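Local coordinates for protein transcriptional regulator containing CBS domains (Streptococcus pneumoniae, PDB 6UOF) that probably regulates transcription, this piece being its pair of CBS domains, a module that in related proteins often senses adenosine-containing ligands, at residues 50-54 and 55-59; 79-83 and 84-88; 1-5 and 6-10. All blocks are in the same frame, centred on the assembly; numbering follows the deposited sequence.

Contact 1: 50-54 and 55-59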
ATOM      1  N   GLY A  50      -4.755  -2.819   6.661  1.00 11.39           N
ATOM      2  CA  GLY A  50      -4.915  -1.362   6.557  1.00 11.58           C
ATOM      3  C   GLY A  50      -3.807  -0.770   5.718  1.00 11.40           C
ATOM      4  O   GLY A  50      -2.979  -1.516   5.151  1.00 11.04           O
ATOM      5  N   VAL A  51      -3.815   0.549   5.623  1.00 11.27           N
ATOM      6  CA  VAL A  51      -2.751   1.312   4.939  1.00 11.45           C
ATOM      7  C   VAL A  51      -2.347   2.451   5.874  1.00 11.94           C
ATOM      8  O   VAL A  51      -3.188   2.925   6.674  1.00 13.37           O
ATOM      9  CB  VAL A  51      -3.223   1.824   3.567  1.00 12.25           C
ATOM     10  CG1 VAL A  51      -3.444   0.705   2.558  1.00 13.06           C
ATOM     11  CG2 VAL A  51      -4.457   2.706   3.672  1.00 14.33           C
ATOM     12  N   VAL A  52      -1.098   2.854   5.815  1.00 11.41           N
ATOM     13  CA  VAL A  52      -0.626   3.964   6.681  1.00 11.94           C
ATOM     14  C   VAL A  52      -0.062   5.064   5.780  1.00 12.69           C
ATOM     15  O   VAL A  52       0.748   4.773   4.874  1.00 12.46           O
ATOM     16  CB  VAL A  52       0.352   3.489   7.775  1.00 13.42           C
ATOM     17  CG1 VAL A  52       1.582   2.793   7.221  1.00 13.41           C
ATOM     18  CG2 VAL A  52       0.750   4.616   8.708  1.00 14.97           C
ATOM     19  N   THR A  53      -0.541   6.283   6.008  1.00 13.12           N
ATOM     20  CA  THR A  53      -0.132   7.492   5.244  1.00 13.84           C
ATOM     21  C   THR A  53       0.428   8.526   6.213  1.00 13.42           C
ATOM     22  O   THR A  53       0.329   8.363   7.423  1.00 13.65           O
ATOM     23  CB  THR A  53      -1.334   8.086   4.503  1.00 15.49           C
ATOM     24  OG1 THR A  53      -2.187   8.693   5.480  1.00 17.25           O
ATOM     25  CG2 THR A  53      -2.092   7.037   3.716  1.00 16.21           C
HETATM   26  N   MSE A  54       0.999   9.603   5.680  1.00 13.82           N
HETATM   27  CA  MSE A  54       1.571  10.621   6.535  1.00 14.36           C
HETATM   28  C   MSE A  54       0.448  11.336   7.294  1.00 15.23           C
HETATM   29  O   MSE A  54       0.647  11.776   8.425  1.00 16.30           O
HETATM   30  CB  MSE A  54       2.435  11.591   5.727  1.00 14.74           C
HETATM   31  CG  MSE A  54       3.204  12.562   6.593  1.00 15.41           C
HETATM   32 SE   MSE A  54       4.509  11.794   7.829  1.00 16.10          SE
HETATM   33  CE  MSE A  54       5.854  11.170   6.565  1.00 16.47           C
ATOM     34  N   ARG A  55      -0.740  11.454   6.681  1.00 15.72           N
ATOM     35  CA  ARG A  55      -1.877  12.023   7.404  1.00 18.05           C
ATOM     36  C   ARG A  55      -2.189  11.167   8.640  1.00 16.96           C
ATOM     37  O   ARG A  55      -2.530  11.707   9.691  1.00 18.86           O
ATOM     38  CB  ARG A  55      -3.109  12.098   6.495  1.00 20.86           C
ATOM     39  CG  ARG A  55      -4.391  12.519   7.200  1.00 25.03           C
ATOM     40  CD  ARG A  55      -5.575  12.681   6.261  1.00 29.82           C
ATOM     41  NE  ARG A  55      -6.258  11.433   5.925  1.00 33.21           N
ATOM     42  CZ  ARG A  55      -7.435  11.039   6.421  1.00 38.03           C
ATOM     43  NH1 ARG A  55      -8.098  11.795   7.282  1.00 42.25           N
ATOM     44  NH2 ARG A  55      -7.957   9.886   6.038  1.00 40.50           N
ATOM     45  N   ASP A  56      -2.068   9.851   8.508  1.00 16.34           N
ATOM     46  CA  ASP A  56      -2.376   8.939   9.635  1.00 16.49           C
ATOM     47  C   ASP A  56      -1.318   8.997  10.740  1.00 16.52           C
ATOM     48  O   ASP A  56      -1.702   8.950  11.910  1.00 17.18           O
ATOM     49  CB  ASP A  56      -2.398   7.494   9.155  1.00 15.96           C
ATOM     50  CG  ASP A  56      -3.485   7.146   8.165  1.00 16.53           C
ATOM     51  OD1 ASP A  56      -4.574   7.728   8.265  1.00 18.60           O
ATOM     52  OD2 ASP A  56      -3.253   6.247   7.336  1.00 16.96           O
ATOM     53  N   ALA A  57      -0.035   9.111  10.379  1.00 16.07           N
ATOM     54  CA  ALA A  57       1.043   8.869  11.366  1.00 16.52           C
ATOM     55  C   ALA A  57       1.892  10.096  11.704  1.00 17.55           C
ATOM     56  O   ALA A  57       2.545  10.045  12.753  1.00 18.94           O
ATOM     57  CB  ALA A  57       1.940   7.779  10.819  1.00 17.26           C
ATOM     58  N   GLY A  58       1.891  11.126  10.858  1.00 18.43           N
ATOM     59  CA  GLY A  58       2.832  12.261  10.983  1.00 19.99           C
ATOM     60  C   GLY A  58       2.886  12.907  12.351  1.00 21.67           C
ATOM     61  O   GLY A  58       4.000  13.280  12.792  1.00 24.05           O
ATOM     62  N   ASP A  59       1.735  13.058  12.992  1.00 19.30           N
ATOM     63  CA  ASP A  59       1.657  13.770  14.296  1.00 20.34           C
ATOM     64  C   ASP A  59       1.477  12.803  15.465  1.00 19.08           C
ATOM     65  O   ASP A  59       1.191  13.275  16.568  1.00 19.71           O
ATOM     66  CB  ASP A  59       0.495  14.757  14.278  1.00 22.05           C
ATOM     67  CG  ASP A  59      -0.865  14.084  14.215  1.00 22.41           C
ATOM     68  OD1 ASP A  59      -0.922  12.876  13.859  1.00 23.26           O
ATOM     69  OD2 ASP A  59      -1.852  14.752  14.565  1.00 25.65           O
TER
HETATM   70  O   HOH W   1      -4.908   8.717   5.635  0.50 26.59           O

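Contact 2: 79-83 and 84-88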
ATOM      1  N   LEU A  79      -3.211  -9.712  -9.314  1.00 15.75           N
ATOM      2  CA  LEU A  79      -2.311  -9.735 -10.497  1.00 16.24           C
ATOM      3  C   LEU A  79      -3.111  -9.649 -11.805  1.00 16.40           C
ATOM      4  O   LEU A  79      -2.605  -9.017 -12.753  1.00 16.26           O
ATOM      5  CB  LEU A  79      -1.458 -11.010 -10.447  1.00 17.03           C
ATOM      6  CG  LEU A  79      -0.478 -11.101  -9.278  1.00 16.83           C
ATOM      7  CD1 LEU A  79       0.276 -12.420  -9.291  1.00 17.84           C
ATOM      8  CD2 LEU A  79       0.510  -9.946  -9.273  1.00 16.83           C
ATOM      9  N   SER A  80      -4.289 -10.282 -11.888  1.00 16.27           N
ATOM     10  CA  SER A  80      -5.053 -10.309 -13.165  1.00 17.41           C
ATOM     11  C   SER A  80      -5.923  -9.063 -13.345  1.00 17.32           C
ATOM     12  O   SER A  80      -6.553  -8.949 -14.408  1.00 18.88           O
ATOM     13  CB  SER A  80      -5.902 -11.548 -13.266  1.00 17.82           C
ATOM     14  OG  SER A  80      -6.952 -11.526 -12.309  1.00 18.78           O
ATOM     15  N   THR A  81      -5.930  -8.141 -12.376  1.00 16.93           N
ATOM     16  CA  THR A  81      -6.818  -6.953 -12.493  1.00 17.50           C
ATOM     17  C   THR A  81      -6.391  -6.058 -13.669  1.00 17.78           C
ATOM     18  O   THR A  81      -5.171  -5.812 -13.831  1.00 17.59           O
ATOM     19  CB  THR A  81      -6.834  -6.165 -11.179  1.00 17.43           C
ATOM     20  OG1 THR A  81      -7.266  -7.041 -10.136  1.00 17.94           O
ATOM     21  CG2 THR A  81      -7.720  -4.940 -11.246  1.00 17.60           C
ATOM     22  N   ASN A  82      -7.377  -5.591 -14.447  1.00 19.50           N
ATOM     23  CA  ASN A  82      -7.193  -4.679 -15.607  1.00 20.84           C
ATOM     24  C   ASN A  82      -6.696  -3.316 -15.111  1.00 19.85           C
ATOM     25  O   ASN A  82      -7.356  -2.710 -14.240  1.00 19.69           O
ATOM     26  CB  ASN A  82      -8.495  -4.504 -16.396  1.00 23.15           C
ATOM     27  CG  ASN A  82      -8.319  -3.798 -17.727  1.00 25.83           C
ATOM     28  OD1 ASN A  82      -7.403  -2.988 -17.918  1.00 28.16           O
ATOM     29  ND2 ASN A  82      -9.221  -4.061 -18.655  1.00 28.46           N
ATOM     30  N   ILE A  83      -5.586  -2.833 -15.669  1.00 19.46           N
ATOM     31  CA  ILE A  83      -5.023  -1.508 -15.278  1.00 19.47           C
ATOM     32  C   ILE A  83      -6.016  -0.386 -15.614  1.00 19.63           C
ATOM     33  O   ILE A  83      -6.051   0.592 -14.843  1.00 18.76           O
ATOM     34  CB  ILE A  83      -3.644  -1.289 -15.934  1.00 21.10           C
ATOM     35  CG1 ILE A  83      -2.580  -2.172 -15.284  1.00 21.69           C
ATOM     36  CG2 ILE A  83      -3.233   0.171 -15.903  1.00 21.39           C
ATOM     37  CD1 ILE A  83      -2.369  -1.904 -13.811  1.00 22.12           C
ATOM     38  N   ALA A  84      -6.787  -0.501 -16.701  1.00 20.33           N
ATOM     39  CA  ALA A  84      -7.771   0.555 -17.061  1.00 22.04           C
ATOM     40  C   ALA A  84      -8.733   0.778 -15.889  1.00 21.35           C
ATOM     41  O   ALA A  84      -9.030   1.933 -15.564  1.00 21.20           O
ATOM     42  CB  ALA A  84      -8.524   0.168 -18.308  1.00 24.20           C
ATOM     43  N   ASN A  85      -9.213  -0.306 -15.286  1.00 21.06           N
ATOM     44  CA  ASN A  85     -10.151  -0.212 -14.134  1.00 21.68           C
ATOM     45  C   ASN A  85      -9.442   0.415 -12.930  1.00 19.01           C
ATOM     46  O   ASN A  85     -10.051   1.276 -12.268  1.00 19.88           O
ATOM     47  CB  ASN A  85     -10.727  -1.586 -13.797  1.00 23.64           C
ATOM     48  CG  ASN A  85     -11.612  -2.118 -14.901  1.00 26.64           C
ATOM     49  OD1 ASN A  85     -12.059  -1.364 -15.765  1.00 29.42           O
ATOM     50  ND2 ASN A  85     -11.897  -3.407 -14.861  1.00 29.83           N
ATOM     51  N   VAL A  86      -8.201   0.014 -12.661  1.00 16.81           N
ATOM     52  CA  VAL A  86      -7.419   0.599 -11.537  1.00 16.22           C
ATOM     53  C   VAL A  86      -7.251   2.106 -11.761  1.00 15.28           C
ATOM     54  O   VAL A  86      -7.459   2.881 -10.819  1.00 15.21           O
ATOM     55  CB  VAL A  86      -6.054  -0.097 -11.382  1.00 16.60           C
ATOM     56  CG1 VAL A  86      -5.195   0.564 -10.317  1.00 16.55           C
ATOM     57  CG2 VAL A  86      -6.207  -1.581 -11.099  1.00 17.16           C
ATOM     58  N   SER A  87      -6.883   2.513 -12.978  0.50 15.22           N
ATOM     59  CA  SER A  87      -6.654   3.959 -13.242  0.50 15.57           C
ATOM     60  C   SER A  87      -7.946   4.758 -13.017  0.50 15.32           C
ATOM     61  O   SER A  87      -7.869   5.846 -12.408  0.50 14.30           O
ATOM     62  CB  SER A  87      -6.096   4.177 -14.628  0.50 16.56           C
ATOM     63  OG  SER A  87      -7.060   3.877 -15.623  0.50 18.21           O
ATOM     64  N   GLN A  88      -9.078   4.228 -13.484  0.50 15.78           N
ATOM     65  CA  GLN A  88     -10.398   4.897 -13.339  0.50 16.70           C
ATOM     66  C   GLN A  88     -10.654   5.218 -11.861  0.50 15.56           C
ATOM     67  O   GLN A  88     -11.078   6.346 -11.546  0.50 15.57           O
ATOM     68  CB  GLN A  88     -11.494   3.990 -13.902  0.50 18.39           C
ATOM     69  CG  GLN A  88     -11.451   3.860 -15.417  0.50 20.17           C
ATOM     70  CD  GLN A  88     -12.236   2.676 -15.931  0.50 22.60           C
ATOM     71  OE1 GLN A  88     -12.967   2.019 -15.192  0.50 24.60           O
ATOM     72  NE2 GLN A  88     -12.086   2.395 -17.216  0.50 24.47           N
TER

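Contact 3: 1-5 and 6-10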
ATOM      1  N   ASP A   1      -8.832  -6.184 -22.232  1.00 30.88           N
ATOM      2  CA  ASP A   1      -7.533  -5.441 -22.259  1.00 30.80           C
ATOM      3  C   ASP A   1      -6.425  -6.369 -21.757  1.00 29.13           C
ATOM      4  O   ASP A   1      -6.681  -7.148 -20.819  1.00 29.25           O
ATOM      5  CB  ASP A   1      -7.604  -4.150 -21.434  1.00 32.19           C
ATOM      6  CG  ASP A   1      -8.602  -3.125 -21.957  1.00 36.61           C
ATOM      7  OD1 ASP A   1      -8.831  -3.092 -23.195  1.00 41.64           O
ATOM      8  OD2 ASP A   1      -9.153  -2.370 -21.124  1.00 39.20           O
ATOM      9  N   ILE A   2      -5.240  -6.279 -22.363  1.00 29.88           N
ATOM     10  CA  ILE A   2      -4.102  -7.159 -21.969  1.00 28.72           C
ATOM     11  C   ILE A   2      -3.314  -6.546 -20.801  1.00 24.10           C
ATOM     12  O   ILE A   2      -2.662  -7.329 -20.102  1.00 24.06           O
ATOM     13  CB  ILE A   2      -3.174  -7.454 -23.167  1.00 30.40           C
ATOM     14  CG1 ILE A   2      -2.591  -6.176 -23.780  1.00 29.54           C
ATOM     15  CG2 ILE A   2      -3.888  -8.305 -24.208  1.00 32.07           C
ATOM     16  CD1 ILE A   2      -1.544  -6.427 -24.849  1.00 31.52           C
ATOM     17  N   LEU A   3      -3.362  -5.225 -20.573  1.00 22.39           N
ATOM     18  CA  LEU A   3      -2.464  -4.651 -19.530  1.00 20.63           C
ATOM     19  C   LEU A   3      -3.055  -4.898 -18.138  1.00 18.71           C
ATOM     20  O   LEU A   3      -4.118  -4.332 -17.816  1.00 19.57           O
ATOM     21  CB  LEU A   3      -2.196  -3.166 -19.783  1.00 22.76           C
ATOM     22  CG  LEU A   3      -1.161  -2.545 -18.846  1.00 23.93           C
ATOM     23  CD1 LEU A   3       0.182  -3.249 -18.951  1.00 26.10           C
ATOM     24  CD2 LEU A   3      -0.996  -1.065 -19.122  1.00 25.64           C
ATOM     25  N   THR A   4      -2.359  -5.717 -17.346  1.00 17.10           N
ATOM     26  CA  THR A   4      -2.813  -6.086 -15.984  1.00 16.64           C
ATOM     27  C   THR A   4      -1.837  -5.588 -14.910  1.00 15.84           C
ATOM     28  O   THR A   4      -0.716  -5.188 -15.238  1.00 16.14           O
ATOM     29  CB  THR A   4      -2.947  -7.608 -15.889  1.00 17.17           C
ATOM     30  OG1 THR A   4      -1.633  -8.105 -16.128  1.00 18.30           O
ATOM     31  CG2 THR A   4      -3.930  -8.197 -16.878  1.00 18.70           C
ATOM     32  N   VAL A   5      -2.275  -5.653 -13.652  1.00 14.77           N
ATOM     33  CA  VAL A   5      -1.452  -5.285 -12.470  1.00 14.95           C
ATOM     34  C   VAL A   5      -0.133  -6.068 -12.453  1.00 14.75           C
ATOM     35  O   VAL A   5       0.904  -5.496 -12.096  1.00 14.79           O
ATOM     36  CB  VAL A   5      -2.284  -5.515 -11.200  1.00 14.58           C
ATOM     37  CG1 VAL A   5      -1.441  -5.518  -9.942  1.00 14.97           C
ATOM     38  CG2 VAL A   5      -3.416  -4.492 -11.107  1.00 14.87           C
ATOM     39  N   GLU A   6      -0.176  -7.344 -12.824  1.00 15.53           N
ATOM     40  CA  GLU A   6       1.045  -8.181 -12.796  1.00 16.52           C
ATOM     41  C   GLU A   6       2.222  -7.496 -13.512  1.00 16.42           C
ATOM     42  O   GLU A   6       3.358  -7.593 -13.024  1.00 17.31           O
ATOM     43  CB  GLU A   6       0.705  -9.517 -13.456  1.00 18.04           C
ATOM     44  CG  GLU A   6       1.773 -10.578 -13.284  1.00 19.88           C
ATOM     45  CD  GLU A   6       1.366 -11.960 -13.761  1.00 23.00           C
ATOM     46  OE1 GLU A   6       0.408 -12.072 -14.559  1.00 25.08           O
ATOM     47  OE2 GLU A   6       2.018 -12.929 -13.336  1.00 26.19           O
ATOM     48  N   LYS A   7       1.949  -6.807 -14.613  1.00 16.15           N
ATOM     49  CA  LYS A   7       3.024  -6.222 -15.449  1.00 17.20           C
ATOM     50  C   LYS A   7       3.638  -4.959 -14.827  1.00 16.41           C
ATOM     51  O   LYS A   7       4.781  -4.651 -15.165  1.00 18.03           O
ATOM     52  CB  LYS A   7       2.459  -5.960 -16.850  1.00 19.26           C
ATOM     53  CG  LYS A   7       1.913  -7.204 -17.554  1.00 22.35           C
ATOM     54  CD  LYS A   7       1.428  -6.988 -18.973  1.00 25.71           C
ATOM     55  CE  LYS A   7       0.828  -8.234 -19.595  1.00 28.69           C
ATOM     56  NZ  LYS A   7       0.349  -7.976 -20.974  1.00 32.50           N
ATOM     57  N   LEU A   8       2.909  -4.286 -13.923  0.60 15.67           N
ATOM     58  CA  LEU A   8       3.284  -2.948 -13.378  0.60 15.53           C
ATOM     59  C   LEU A   8       3.565  -2.929 -11.877  0.60 14.19           C
ATOM     60  O   LEU A   8       4.164  -1.943 -11.417  0.60 14.09           O
ATOM     61  CB  LEU A   8       2.117  -1.990 -13.639  0.60 17.14           C
ATOM     62  CG  LEU A   8       2.060  -1.361 -15.023  0.60 18.99           C
ATOM     63  CD1 LEU A   8       0.750  -0.610 -15.216  0.60 19.11           C
ATOM     64  CD2 LEU A   8       3.234  -0.423 -15.205  0.60 19.57           C
ATOM     65  N   TYR A   9       3.198  -3.975 -11.149  1.00 13.96           N
ATOM     66  CA  TYR A   9       3.242  -3.839  -9.674  1.00 14.05           C
ATOM     67  C   TYR A   9       4.677  -3.927  -9.146  1.00 13.39           C
ATOM     68  O   TYR A   9       5.589  -4.422  -9.837  1.00 14.30           O
ATOM     69  CB  TYR A   9       2.300  -4.842  -9.000  1.00 15.31           C
ATOM     70  CG  TYR A   9       2.908  -6.173  -8.655  1.00 16.41           C
ATOM     71  CD1 TYR A   9       3.184  -7.108  -9.638  1.00 17.74           C
ATOM     72  CD2 TYR A   9       3.203  -6.504  -7.339  1.00 17.33           C
ATOM     73  CE1 TYR A   9       3.735  -8.336  -9.316  1.00 19.35           C
ATOM     74  CE2 TYR A   9       3.774  -7.716  -7.007  1.00 19.28           C
ATOM     75  CZ  TYR A   9       4.037  -8.637  -8.001  1.00 19.96           C
ATOM     76  OH  TYR A   9       4.580  -9.847  -7.678  1.00 24.54           O
ATOM     77  N   ARG A  10       4.862  -3.388  -7.948  1.00 12.99           N
ATOM     78  CA  ARG A  10       6.152  -3.399  -7.223  0.70 13.43           C
ATOM     79  C   ARG A  10       6.068  -4.354  -6.042  1.00 13.28           C
ATOM     80  O   ARG A  10       5.241  -4.159  -5.151  1.00 12.63           O
ATOM     81  CB  ARG A  10       6.455  -1.993  -6.710  0.70 14.04           C
ATOM     82  CG  ARG A  10       6.593  -0.981  -7.833  0.70 14.60           C
ATOM     83  CD  ARG A  10       6.794   0.427  -7.320  0.70 15.07           C
ATOM     84  NE  ARG A  10       6.975   1.382  -8.409  0.70 15.91           N
ATOM     85  CZ  ARG A  10       8.117   1.988  -8.711  0.70 19.06           C
ATOM     86  NH1 ARG A  10       9.177   1.855  -7.930  0.70 20.77           N
ATOM     87  NH2 ARG A  10       8.199   2.725  -9.805  0.70 21.48           N
TER

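Contact 1: 50-54 and 55-59
D56 and T53 form a capping box where strand 48-52 gives way to the short helix 54-57 of the first CBS domain. The D56 side chain leans back toward the helix start, its CG beside its own backbone N (chi1 -65°). Its CB lies 3.3 Å from T53 O, and its CG comes 3.4 Å from T53 OG1. At the tip the two oxygens divide the work: OD2 accepts from T53 N at 3.0 Å, on the anti side of the carboxylate and 35° out of its plane, and also pairs with S71 OG; OD1 takes a hydrogen from a water 2.8 Å away that also bonds T53 OG1. The return half of the box runs from D56 N to T53 OG1 (3.2 Å). Threonine suits the N-cap because its hydroxyl accepts this amide, and aspartate brings a carboxylate acceptor just long enough to span back to T53 N. V52 CG2 packs on A57 CB at 4.0 Å, small apolar groups suited to a buried place. Both rest on Y27 of helix 24-34, while V51, just before V52, touches M97 and P99 of strand 97-101.

Contact 2: 79-83 and 84-88
N82 caps the start of helix 83-93 in the second CBS domain: it is the N-cap residue, and its side-chain amide turns forward to receive A84 N, an amide of the first turn. With CG anti to the backbone N (chi1 -169°), OD1 swings over the helix end and meets A84 N at 2.8 Å. The donor stands well above the plane of the amide, 41° out of it, so the bond does not follow a lone pair. OD1 also lies 3.4 Å from A84 CB, whose small methyl packs directly against the cap oxygen. Asparagine suits the place because its other branch can donate: ND2 bonds D1 OD2, which ties the cap to the start of the chain.

A second pair of side chains packs one residue before the cap. T81 and V86 meet almost squarely crosswise, with T81 CG2 set against V86 CG2 at 3.7 Å. Threonine does two jobs here, since its methyl packs on the valine while OG1 bonds G78 N, three residues back in the same loop. V86 CG2 also lies near N82 O, the carbonyl that accepts V86 N at 3.3 Å in the first regular helical bond. Branched V86 presents its other neighbours, V77 and V111, with a compact apolar surface, and I83 turns away from the turn to pack on L3, V5, L8 and V116.

The helical ladder continues from the residue after the cap, where I83 O accepts S87 N at 2.8 Å with an N-H...O angle of 163°.

Contact 3: 1-5 and 6-10
The short, weakly bonded helix 5-8 lies at the N-terminal end of this CBS-domain piece, and this contact is that single turn with the residues leading into it. K7 reaches backward along that lead: its CG sits beside its own backbone N (chi1 -59°) and the chain is extended from there, which carries NZ to I2 O at 3.2 Å. The ammonium stands above the carbonyl plane, 62° out of it. On the way the aliphatic part of the lysine crosses L3, with K7 CD 3.9 Å from L3 CD1, and its CG passes T4 OG1. Lysine fits this surface position because its long methylene chain can pack on a leucine while the charged end stays with a polar atom.

Backbone bonds close the turn. T4 O accepts K7 N at 3.2 Å, and V5 O accepts L8 N at 3.0 Å as well as a weak bond from Y9 N. The T4 and E6 side chains run alongside each other, with T4 OG1 3.8 Å from E6 CB.

The side chains of V5 and Y9, whose backbones that weak bond joins, meet nearly perpendicular. V5 CG1, anti to the backbone N (chi1 165°), touches Y9 CB at 3.9 Å. A branched aliphatic residue suits the buried V5. The turn leads into edge strand 10-11 of the antiparallel sheet, with V5 packed on V111 and V100, and Y9 on L108, V111 and V100, of strands 107-112 and 97-101, beside the start of helix 83-93.

How the contacts relate
Contacts 2 and 3 are one neighbourhood, their centres about 7 Å apart, although far separated in sequence. T81 O is 2.9 Å from V5 N and L79 O is 3.0 Å from E6 N, probable hydrogen bonds that bind the opening of the chain to the loop before helix 83-93. A di(hydroxyethyl)ether, probably from the crystallisation liquor, lies about 3 Å from the S87 side chain and 5 Å from that of L3. Contact 1 lies across the chain's centre, about 25 Å from contact 2 and 27 Å from contact 3 between centres, in a different CBS domain from contact 2. The sodium ion, about 13 Å from the M54 side chain and 14 Å from that of Y9, is coordinated by neither.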